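Local coordinates for cytosolic IMP-GMP specific 5'-nucleotidase (Legionella pneumophila subsp. pneumophila, PDB 4OHF), which probably hydrolyses nucleoside 5'-monophosphates such as IMP and GMP with the help of magnesium, as a member of the HAD-related 5'-nucleotidases, at residues G307-L312 with F419-D424; L338-K343 with S392-E397; E50-P55 with Q161-K166. All blocks are in the same frame, centred on the assembly; numbering follows the deposited sequence.

Contact 1. Residues G307-L312 with F419-D424; sequences GDILRL and FAYQVD. With 5GP (guanosine-5'-monophosphate), chain E.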
loop_
_atom_site.group_PDB
_atom_site.type_symbol
_atom_site.label_atom_id
_atom_site.label_comp_id
_atom_site.label_asym_id
_atom_site.label_seq_id
_atom_site.Cartn_x
_atom_site.Cartn_y
_atom_site.Cartn_z
ATOM N N GLY B 307 18.582 3.219 2.138
ATOM C CA GLY B 307 17.355 2.852 1.465
ATOM C C GLY B 307 16.421 4.013 1.196
ATOM O O GLY B 307 16.777 4.939 0.461
ATOM N N ASP B 308 15.230 3.977 1.798
ATOM C CA ASP B 308 14.226 5.021 1.587
ATOM C C ASP B 308 14.547 6.364 2.232
ATOM O O ASP B 308 14.494 6.516 3.453
ATOM C CB ASP B 308 12.856 4.548 2.067
ATOM C CG ASP B 308 11.760 5.564 1.784
ATOM O OD1 ASP B 308 11.659 6.025 0.625
ATOM O OD2 ASP B 308 10.998 5.900 2.716
ATOM N N ILE B 309 14.852 7.338 1.378
ATOM C CA ILE B 309 15.208 8.684 1.802
ATOM C C ILE B 309 14.028 9.418 2.432
ATOM O O ILE B 309 14.196 10.201 3.360
ATOM C CB ILE B 309 15.732 9.503 0.595
ATOM C CG1 ILE B 309 16.802 8.699 -0.155
ATOM C CG2 ILE B 309 16.307 10.825 1.066
ATOM C CD1 ILE B 309 17.394 9.411 -1.364
ATOM N N LEU B 310 12.833 9.152 1.927
ATOM C CA LEU B 310 11.621 9.797 2.424
ATOM C C LEU B 310 11.265 9.406 3.859
ATOM O O LEU B 310 11.152 10.269 4.735
ATOM C CB LEU B 310 10.449 9.483 1.478
ATOM C CG LEU B 310 9.047 10.073 1.719
ATOM C CD1 LEU B 310 8.256 9.176 2.685
ATOM C CD2 LEU B 310 9.159 11.517 2.238
ATOM N N ARG B 311 11.086 8.111 4.096
ATOM C CA ARG B 311 10.742 7.625 5.428
ATOM C C ARG B 311 11.751 8.092 6.470
ATOM O O ARG B 311 11.395 8.335 7.622
ATOM C CB ARG B 311 10.665 6.095 5.420
ATOM C CG ARG B 311 10.565 5.460 6.790
ATOM C CD ARG B 311 10.238 3.978 6.665
ATOM N NE ARG B 311 10.107 3.304 7.959
ATOM C CZ ARG B 311 9.547 3.841 9.040
ATOM N NH1 ARG B 311 9.064 5.078 9.008
ATOM N NH2 ARG B 311 9.447 3.134 10.156
ATOM N N LEU B 312 13.006 8.231 6.054
ATOM C CA LEU B 312 14.070 8.658 6.949
ATOM C C LEU B 312 14.088 10.168 7.208
ATOM O O LEU B 312 14.195 10.597 8.353
ATOM C CB LEU B 312 15.415 8.202 6.394
ATOM C CG LEU B 312 16.587 8.176 7.375
ATOM C CD1 LEU B 312 17.703 7.341 6.774
ATOM C CD2 LEU B 312 17.058 9.591 7.681
ATOM N N PHE B 419 21.440 7.639 -9.072
ATOM C CA PHE B 419 22.246 7.762 -7.868
ATOM C C PHE B 419 22.513 9.243 -7.562
ATOM O O PHE B 419 22.594 9.645 -6.389
ATOM C CB PHE B 419 23.566 7.000 -7.998
ATOM C CG PHE B 419 24.504 7.220 -6.834
ATOM C CD1 PHE B 419 25.583 8.093 -6.943
ATOM C CD2 PHE B 419 24.277 6.592 -5.611
ATOM C CE1 PHE B 419 26.421 8.342 -5.847
ATOM C CE2 PHE B 419 25.099 6.831 -4.509
ATOM C CZ PHE B 419 26.176 7.709 -4.625
ATOM N N ALA B 420 22.650 10.050 -8.608
ATOM C CA ALA B 420 22.873 11.479 -8.426
ATOM C C ALA B 420 21.676 12.077 -7.687
ATOM O O ALA B 420 21.841 12.869 -6.763
ATOM C CB ALA B 420 23.053 12.162 -9.770
ATOM N N TYR B 421 20.475 11.687 -8.098
ATOM C CA TYR B 421 19.256 12.169 -7.461
ATOM C C TYR B 421 19.258 11.815 -5.973
ATOM O O TYR B 421 18.957 12.654 -5.126
ATOM C CB TYR B 421 18.003 11.579 -8.149
ATOM C CG TYR B 421 16.886 11.230 -7.175
ATOM C CD1 TYR B 421 16.679 9.911 -6.756
ATOM C CD2 TYR B 421 16.104 12.234 -6.589
ATOM C CE1 TYR B 421 15.730 9.600 -5.767
ATOM C CE2 TYR B 421 15.152 11.936 -5.601
ATOM C CZ TYR B 421 14.972 10.624 -5.194
ATOM O OH TYR B 421 14.050 10.356 -4.205
ATOM N N GLN B 422 19.588 10.565 -5.663
ATOM C CA GLN B 422 19.626 10.107 -4.278
ATOM C C GLN B 422 20.560 10.975 -3.455
ATOM O O GLN B 422 20.203 11.437 -2.364
ATOM C CB GLN B 422 20.091 8.660 -4.201
ATOM C CG GLN B 422 19.049 7.630 -4.563
ATOM C CD GLN B 422 19.557 6.219 -4.296
ATOM O OE1 GLN B 422 20.316 5.654 -5.094
ATOM N NE2 GLN B 422 19.167 5.653 -3.153
ATOM N N VAL B 423 21.769 11.179 -3.970
ATOM C CA VAL B 423 22.739 12.016 -3.272
ATOM C C VAL B 423 22.143 13.410 -3.047
ATOM O O VAL B 423 22.199 13.957 -1.949
ATOM C CB VAL B 423 24.052 12.140 -4.076
ATOM C CG1 VAL B 423 24.889 13.291 -3.553
ATOM C CG2 VAL B 423 24.833 10.852 -3.955
ATOM N N ASP B 424 21.558 13.971 -4.098
ATOM C CA ASP B 424 20.966 15.284 -4.001
ATOM C C ASP B 424 19.820 15.352 -2.988
ATOM O O ASP B 424 19.683 16.348 -2.284
ATOM C CB ASP B 424 20.459 15.729 -5.377
ATOM C CG ASP B 424 19.991 17.176 -5.386
ATOM O OD1 ASP B 424 20.760 18.047 -4.924
ATOM O OD2 ASP B 424 18.862 17.451 -5.851
HETATM P P 5GP E . 6.080 11.131 -5.724
HETATM O O1P 5GP E . 5.519 11.095 -4.341
HETATM O O2P 5GP E . 6.864 12.397 -5.981
HETATM O O3P 5GP E . 5.005 10.967 -6.793
HETATM O "O5'" 5GP E . 7.041 9.858 -5.937
HETATM C "C5'" 5GP E . 8.188 9.641 -5.113
HETATM C "C4'" 5GP E . 9.443 9.435 -5.956
HETATM O "O4'" 5GP E . 9.776 10.465 -6.893
HETATM C "C3'" 5GP E . 10.760 9.219 -5.180
HETATM O "O3'" 5GP E . 10.759 8.043 -4.309
HETATM C "C2'" 5GP E . 11.738 9.148 -6.334
HETATM O "O2'" 5GP E . 11.926 7.742 -6.741
HETATM C "C1'" 5GP E . 11.085 10.055 -7.420
HETATM N N9 5GP E . 11.915 11.296 -7.753
HETATM C C8 5GP E . 12.943 11.408 -8.615
HETATM N N7 5GP E . 13.431 12.680 -8.643
HETATM C C5 5GP E . 12.674 13.392 -7.763
HETATM C C6 5GP E . 12.649 14.742 -7.326
HETATM O O6 5GP E . 13.477 15.561 -7.792
HETATM N N1 5GP E . 11.709 15.138 -6.387
HETATM C C2 5GP E . 10.806 14.271 -5.869
HETATM N N2 5GP E . 9.898 14.688 -4.953
HETATM N N3 5GP E . 10.805 12.943 -6.274
HETATM C C4 5GP E . 11.721 12.508 -7.209
#

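Contact 2. Residues L338-K343 with S392-E397; sequences LPIEKK and SRLLQE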
loop_
_atom_site.group_PDB
_atom_site.type_symbol
_atom_site.label_atom_id
_atom_site.label_comp_id
_atom_site.label_asym_id
_atom_site.label_seq_id
_atom_site.Cartn_x
_atom_site.Cartn_y
_atom_site.Cartn_z
ATOM N N LEU B 338 38.554 16.919 -19.824
ATOM C CA LEU B 338 38.272 18.318 -20.117
ATOM C C LEU B 338 38.500 18.703 -21.571
ATOM O O LEU B 338 37.565 19.071 -22.272
ATOM C CB LEU B 338 39.089 19.234 -19.211
ATOM C CG LEU B 338 38.321 19.820 -18.015
ATOM C CD1 LEU B 338 39.207 20.857 -17.342
ATOM C CD2 LEU B 338 37.019 20.477 -18.466
ATOM N N PRO B 339 39.738 18.606 -22.053
ATOM C CA PRO B 339 39.929 18.986 -23.448
ATOM C C PRO B 339 38.903 18.368 -24.405
ATOM O O PRO B 339 38.439 19.045 -25.322
ATOM C CB PRO B 339 41.366 18.549 -23.730
ATOM C CG PRO B 339 41.583 17.419 -22.773
ATOM C CD PRO B 339 40.920 17.899 -21.526
ATOM N N ILE B 340 38.536 17.104 -24.206
ATOM C CA ILE B 340 37.547 16.490 -25.088
ATOM C C ILE B 340 36.148 17.059 -24.815
ATOM O O ILE B 340 35.365 17.269 -25.741
ATOM C CB ILE B 340 37.497 14.948 -24.929
ATOM C CG1 ILE B 340 38.744 14.307 -25.538
ATOM C CG2 ILE B 340 36.281 14.388 -25.649
ATOM C CD1 ILE B 340 38.754 14.299 -27.076
ATOM N N GLU B 341 35.846 17.309 -23.546
ATOM C CA GLU B 341 34.544 17.850 -23.149
ATOM C C GLU B 341 34.325 19.195 -23.823
ATOM O O GLU B 341 33.216 19.542 -24.219
ATOM C CB GLU B 341 34.485 18.027 -21.624
ATOM C CG GLU B 341 33.319 17.327 -20.922
ATOM C CD GLU B 341 33.783 16.220 -19.961
ATOM O OE1 GLU B 341 34.668 16.502 -19.109
ATOM O OE2 GLU B 341 33.259 15.076 -20.056
ATOM N N LYS B 342 35.402 19.957 -23.938
ATOM C CA LYS B 342 35.341 21.264 -24.570
ATOM C C LYS B 342 35.140 21.078 -26.065
ATOM O O LYS B 342 34.344 21.779 -26.685
ATOM C CB LYS B 342 36.639 22.040 -24.307
ATOM C CG LYS B 342 36.860 22.379 -22.833
ATOM C CD LYS B 342 38.196 23.082 -22.603
ATOM C CE LYS B 342 38.472 23.315 -21.120
ATOM N NZ LYS B 342 39.861 23.815 -20.896
ATOM N N LYS B 343 35.864 20.119 -26.629
ATOM C CA LYS B 343 35.793 19.823 -28.055
ATOM C C LYS B 343 34.364 19.462 -28.413
ATOM O O LYS B 343 33.839 19.897 -29.441
ATOM C CB LYS B 343 36.715 18.650 -28.398
ATOM C CG LYS B 343 37.142 18.590 -29.859
ATOM C CD LYS B 343 38.098 19.732 -30.184
ATOM C CE LYS B 343 39.351 19.651 -29.309
ATOM N NZ LYS B 343 40.024 18.328 -29.455
ATOM N N SER B 392 30.096 12.158 -32.937
ATOM C CA SER B 392 29.888 10.758 -32.580
ATOM C C SER B 392 31.210 10.113 -32.180
ATOM O O SER B 392 31.263 9.262 -31.276
ATOM C CB SER B 392 29.262 10.010 -33.761
ATOM O OG SER B 392 28.619 8.828 -33.323
ATOM N N ARG B 393 32.275 10.534 -32.860
ATOM C CA ARG B 393 33.615 10.030 -32.593
ATOM C C ARG B 393 34.162 10.687 -31.327
ATOM O O ARG B 393 34.709 9.999 -30.464
ATOM C CB ARG B 393 34.532 10.290 -33.801
ATOM C CG ARG B 393 33.915 9.807 -35.115
ATOM C CD ARG B 393 34.815 8.882 -35.919
ATOM N NE ARG B 393 35.419 9.567 -37.053
ATOM C CZ ARG B 393 35.474 9.073 -38.285
ATOM N NH1 ARG B 393 34.960 7.881 -38.557
ATOM N NH2 ARG B 393 36.034 9.779 -39.254
ATOM N N LEU B 394 34.011 12.004 -31.203
ATOM C CA LEU B 394 34.468 12.697 -30.000
ATOM C C LEU B 394 33.818 12.076 -28.766
ATOM O O LEU B 394 34.460 11.938 -27.733
ATOM C CB LEU B 394 34.125 14.185 -30.064
ATOM C CG LEU B 394 35.087 15.087 -30.839
ATOM C CD1 LEU B 394 34.506 16.478 -30.942
ATOM C CD2 LEU B 394 36.432 15.132 -30.132
ATOM N N LEU B 395 32.546 11.696 -28.870
ATOM C CA LEU B 395 31.857 11.076 -27.747
ATOM C C LEU B 395 32.527 9.751 -27.370
ATOM O O LEU B 395 32.886 9.554 -26.211
ATOM C CB LEU B 395 30.373 10.849 -28.070
ATOM C CG LEU B 395 29.474 12.087 -28.256
ATOM C CD1 LEU B 395 28.073 11.650 -28.679
ATOM C CD2 LEU B 395 29.417 12.903 -26.978
ATOM N N GLN B 396 32.688 8.848 -28.340
ATOM C CA GLN B 396 33.339 7.548 -28.111
ATOM C C GLN B 396 34.671 7.766 -27.383
ATOM O O GLN B 396 35.072 6.992 -26.518
ATOM C CB GLN B 396 33.596 6.837 -29.450
ATOM C CG GLN B 396 34.752 5.828 -29.406
ATOM C CD GLN B 396 35.261 5.393 -30.790
ATOM O OE1 GLN B 396 35.565 6.226 -31.657
ATOM N NE2 GLN B 396 35.371 4.080 -30.990
ATOM N N GLU B 397 35.350 8.841 -27.757
ATOM C CA GLU B 397 36.626 9.213 -27.167
ATOM C C GLU B 397 36.431 9.632 -25.712
ATOM O O GLU B 397 37.265 9.336 -24.841
ATOM C CB GLU B 397 37.214 10.366 -27.959
ATOM C CG GLU B 397 38.436 10.975 -27.354
ATOM C CD GLU B 397 39.537 11.080 -28.362
ATOM O OE1 GLU B 397 39.429 11.932 -29.283
ATOM O OE2 GLU B 397 40.500 10.282 -28.239
#

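Contact 3. Residues E50-P55 with Q161-K166; sequences ESFHYP and QYCVDK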
loop_
_atom_site.group_PDB
_atom_site.type_symbol
_atom_site.label_atom_id
_atom_site.label_comp_id
_atom_site.label_asym_id
_atom_site.label_seq_id
_atom_site.Cartn_x
_atom_site.Cartn_y
_atom_site.Cartn_z
ATOM N N GLU B 50 28.685 -23.003 -0.205
ATOM C CA GLU B 50 28.652 -23.835 0.988
ATOM C C GLU B 50 27.284 -24.004 1.629
ATOM O O GLU B 50 26.762 -25.115 1.687
ATOM C CB GLU B 50 29.654 -23.301 2.014
ATOM C CG GLU B 50 31.079 -23.253 1.467
ATOM C CD GLU B 50 32.121 -22.904 2.517
ATOM O OE1 GLU B 50 33.318 -22.807 2.156
ATOM O OE2 GLU B 50 31.741 -22.732 3.698
ATOM N N SER B 51 26.693 -22.915 2.107
ATOM C CA SER B 51 25.392 -23.013 2.755
ATOM C C SER B 51 24.215 -23.024 1.784
ATOM O O SER B 51 23.073 -23.252 2.188
ATOM C CB SER B 51 25.219 -21.878 3.772
ATOM O OG SER B 51 25.211 -20.613 3.139
ATOM N N PHE B 52 24.482 -22.786 0.504
ATOM C CA PHE B 52 23.409 -22.785 -0.483
ATOM C C PHE B 52 23.563 -23.835 -1.562
ATOM O O PHE B 52 22.678 -24.001 -2.399
ATOM C CB PHE B 52 23.255 -21.400 -1.105
ATOM C CG PHE B 52 22.333 -20.512 -0.334
ATOM C CD1 PHE B 52 20.956 -20.629 -0.483
ATOM C CD2 PHE B 52 22.832 -19.610 0.599
ATOM C CE1 PHE B 52 20.085 -19.863 0.290
ATOM C CE2 PHE B 52 21.970 -18.837 1.378
ATOM C CZ PHE B 52 20.590 -18.966 1.222
ATOM N N HIS B 53 24.688 -24.540 -1.546
ATOM C CA HIS B 53 24.921 -25.613 -2.503
ATOM C C HIS B 53 24.729 -25.185 -3.960
ATOM O O HIS B 53 23.845 -25.688 -4.656
ATOM C CB HIS B 53 23.984 -26.785 -2.169
ATOM C CG HIS B 53 23.958 -27.140 -0.710
ATOM N ND1 HIS B 53 22.819 -27.584 -0.071
ATOM C CD2 HIS B 53 24.927 -27.093 0.239
ATOM C CE1 HIS B 53 23.086 -27.789 1.207
ATOM N NE2 HIS B 53 24.357 -27.498 1.421
ATOM N N TYR B 54 25.558 -24.248 -4.409
ATOM C CA TYR B 54 25.514 -23.757 -5.787
ATOM C C TYR B 54 26.594 -24.489 -6.587
ATOM O O TYR B 54 27.495 -25.100 -6.007
ATOM C CB TYR B 54 25.788 -22.247 -5.822
ATOM C CG TYR B 54 24.557 -21.361 -5.807
ATOM C CD1 TYR B 54 24.120 -20.724 -6.970
ATOM C CD2 TYR B 54 23.841 -21.137 -4.627
ATOM C CE1 TYR B 54 23.005 -19.884 -6.961
ATOM C CE2 TYR B 54 22.722 -20.298 -4.609
ATOM C CZ TYR B 54 22.313 -19.677 -5.779
ATOM O OH TYR B 54 21.216 -18.849 -5.766
ATOM N N PRO B 55 26.522 -24.433 -7.928
ATOM C CA PRO B 55 27.519 -25.105 -8.769
ATOM C C PRO B 55 28.953 -24.882 -8.291
ATOM O O PRO B 55 29.325 -23.773 -7.912
ATOM C CB PRO B 55 27.267 -24.498 -10.146
ATOM C CG PRO B 55 25.786 -24.307 -10.141
ATOM C CD PRO B 55 25.526 -23.731 -8.760
ATOM N N GLN B 161 21.714 -11.813 -1.379
ATOM C CA GLN B 161 21.454 -10.799 -0.351
ATOM C C GLN B 161 21.531 -11.436 1.023
ATOM O O GLN B 161 22.014 -10.828 1.976
ATOM C CB GLN B 161 20.076 -10.158 -0.538
ATOM C CG GLN B 161 19.733 -9.094 0.511
ATOM C CD GLN B 161 20.704 -7.918 0.509
ATOM O OE1 GLN B 161 20.943 -7.295 -0.530
ATOM N NE2 GLN B 161 21.262 -7.606 1.676
ATOM N N TYR B 162 21.053 -12.671 1.117
ATOM C CA TYR B 162 21.078 -13.398 2.372
ATOM C C TYR B 162 22.518 -13.587 2.835
ATOM O O TYR B 162 22.835 -13.356 4.004
ATOM C CB TYR B 162 20.388 -14.757 2.206
ATOM C CG TYR B 162 20.430 -15.638 3.441
ATOM C CD1 TYR B 162 21.479 -16.538 3.650
ATOM C CD2 TYR B 162 19.427 -15.567 4.406
ATOM C CE1 TYR B 162 21.523 -17.347 4.791
ATOM C CE2 TYR B 162 19.463 -16.367 5.549
ATOM C CZ TYR B 162 20.514 -17.254 5.735
ATOM O OH TYR B 162 20.554 -18.037 6.869
ATOM N N CYS B 163 23.387 -14.006 1.923
ATOM C CA CYS B 163 24.785 -14.206 2.264
ATOM C C CYS B 163 25.447 -12.922 2.732
ATOM O O CYS B 163 26.202 -12.931 3.712
ATOM C CB CYS B 163 25.552 -14.744 1.070
ATOM S SG CYS B 163 25.059 -16.385 0.596
ATOM N N VAL B 164 25.167 -11.824 2.029
ATOM C CA VAL B 164 25.736 -10.528 2.378
ATOM C C VAL B 164 25.355 -10.152 3.809
ATOM O O VAL B 164 26.200 -9.709 4.591
ATOM C CB VAL B 164 25.252 -9.394 1.424
ATOM C CG1 VAL B 164 25.953 -8.099 1.782
ATOM C CG2 VAL B 164 25.538 -9.747 -0.020
ATOM N N ASP B 165 24.076 -10.326 4.145
ATOM C CA ASP B 165 23.604 -10.003 5.489
ATOM C C ASP B 165 24.259 -10.938 6.498
ATOM O O ASP B 165 24.663 -10.514 7.586
ATOM C CB ASP B 165 22.078 -10.144 5.598
ATOM C CG ASP B 165 21.331 -9.240 4.634
ATOM O OD1 ASP B 165 21.764 -8.077 4.441
ATOM O OD2 ASP B 165 20.299 -9.695 4.080
ATOM N N LYS B 166 24.367 -12.210 6.128
ATOM C CA LYS B 166 24.964 -13.203 7.004
ATOM C C LYS B 166 26.420 -12.875 7.276
ATOM O O LYS B 166 26.839 -12.757 8.427
ATOM C CB LYS B 166 24.869 -14.590 6.376
ATOM C CG LYS B 166 24.643 -15.696 7.396
ATOM C CD LYS B 166 23.301 -15.498 8.107
ATOM C CE LYS B 166 23.023 -16.582 9.135
ATOM N NZ LYS B 166 21.673 -16.396 9.755
#

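Contact 1. Residues G307-L312 with F419-D424
Ile-309 meets Gln-422 in a van der Waals contact between the first turn of one helix and the middle of another. The isoleucine reaches across with one branch: CG1 lies anti to its own carbonyl carbon and chi2 is fully extended (-180°), which carries CD1 straight to the opposite backbone. There CD1 of Ile-309 comes 3.6 Å from the carbonyl O of Gln-422 and 4.0 Å from CB of Gln-422, with CG equally near. The glutamine therefore takes part through its backbone and the root of its side chain. Its amide extends alongside toward Gly-307, but NE2 of Gln-422 stops 4.4 Å from O of Gly-307, and no hydrogen bond joins the two segments.

A second kind of contact involves the ligand. Tyr-421, whose OH approaches CD1 of Ile-309 to 4.5 Å, turns one ring face to the bound GMP. C8 of the nucleotide lies 3.7 Å above that ring, offset toward the rim. CD2 of Tyr-421 is 3.4 Å from N7 of GMP, while OH of Tyr-421 reaches the ribose, 3.4 Å from C2' of GMP. Arg-86 and Tyr-87 of the second subunit also attend this site, the former by a hydrogen bond to GMP and the latter by packing on Tyr-421. GMP thus lies at the subunit interface, probably in the allosteric site of this regulated enzyme.

Asp-308 takes the N-cap position of helix 309-315, which leads from strand 298-302 to strand 319-323. Helix 418-426 in turn precedes strand 429-431, the neighbour of 319-323 in the main sheet, and Ile-309 also packs on its Arg-425 and Phe-426.

Contact 2. Residues L338-K343 with S392-E397
Ile-340 and Leu-394 face each other across two nearly antiparallel helices, whose axes here run 9.7 Å apart at 158°. The isoleucine uses its two branches differently. CG2 of Ile-340, anti to the backbone N, rests 3.7 Å from the carbonyl O of Leu-394, whereas the CG1 branch bends at chi2 (-74°) and brings CD1 between two partners. One is CD2 of Leu-394, 3.9 Å from CD1 of Ile-340. The other is Glu-397, which crosses the isoleucine at about a right angle and lays both its CG, at 3.4 Å, and its carboxylate OE1, at 3.3 Å, against CD1 of Ile-340.

One turn along the first helix, Lys-343 meets the fork of Leu-394. CG of Lys-343 is equally close to both methyls, 3.5 Å from CD1 and from CD2 of Leu-394. Beyond CG the lysine does not run straight: chi2, chi3 and chi4 are all bent, and the chain bends away from Leu-394 and back along its own helix. NZ of Lys-343 remains 6.4 Å from OE1 of Glu-397, so the opposite charges could attract only at a distance, and no salt bridge forms.

Helices 338-367 and 374-399 are the two arms of a long helical hairpin, and this contact joins them near its base, at the end away from the connecting turn. Leu-394 packs further on Ile-344 of the first arm, while Leu-338 and Lys-342 touch Leu-463, in the C-terminal tag of the second subunit.

Contact 3. Residues E50-P55 with Q161-K166
Phe-52, placed just after helix 33-51 where the chain leaves helical geometry and turns at His-53 with a positive phi of 53°, faces Tyr-162 and Cys-163 on helix 153-170. Phe-52 supplies most of the first segment's share of the contact. The CE2 and CZ rim points at the tyrosine: CE2 of Phe-52 is 3.3 Å from CD1 of Tyr-162, and CZ of Phe-52 lies 3.5 Å from the same atom. That CD1 sits at the phenylalanine edge, close to the plane of the ring. The two rings are steeply inclined, their planes at 80° and their centroids 5.4 Å apart, yet the approach to the tyrosine is oblique. Tyr-162 is brought there by a CG anti to its backbone N (chi1 177°).

Cys-163 meets the adjoining part of the same rim. SG of Cys-163 is 3.9 Å from CD2 of Phe-52 and 4.9 Å from the ring centroid, a sulfur-aromatic contact made from an oblique direction. The thiol also packs on Val-44, Arg-47 and Leu-48, and so connects the loop to the body of helix 33-51. Both helices occur between strands 19-22 and 204-208, which are neighbours in the main sheet; this placing is consistent with a cap inserted into a HAD core.

Polar bonds flank the aromatic contact. One is internal to helix 153-170: NE2 of Gln-161 donates to OD1 of Asp-165 at 2.8 Å, one turn along; the acceptor lies in the amide plane, but the donor stands above the carboxylate plane. Another links the loop to that helix, for Tyr-54, which receives CB of Phe-52 at its ring edge, has its OH hydrogen-bonded to Asp-159, a turn before Cys-163.

Contact 3 closes along the chain before the other two begin, and contact 2 is nested within the loop that contact 1 closes. Contact 1, whose helices connect to strands of the main sheet, is the most central. The centres of contacts 1 and 2 are about 31 Å apart, those of contacts 1 and 3 about 28 Å, and those of contacts 2 and 3 about 44 Å. None touches another: the nearest atoms of contacts 1 and 3 are about 11 Å apart. Contacts 1 and 2 reach the second subunit, whereas contact 3 stays within its own chain. Core, hairpin and probable cap are each held by their own long-range contact, with GMP bound at contact 1.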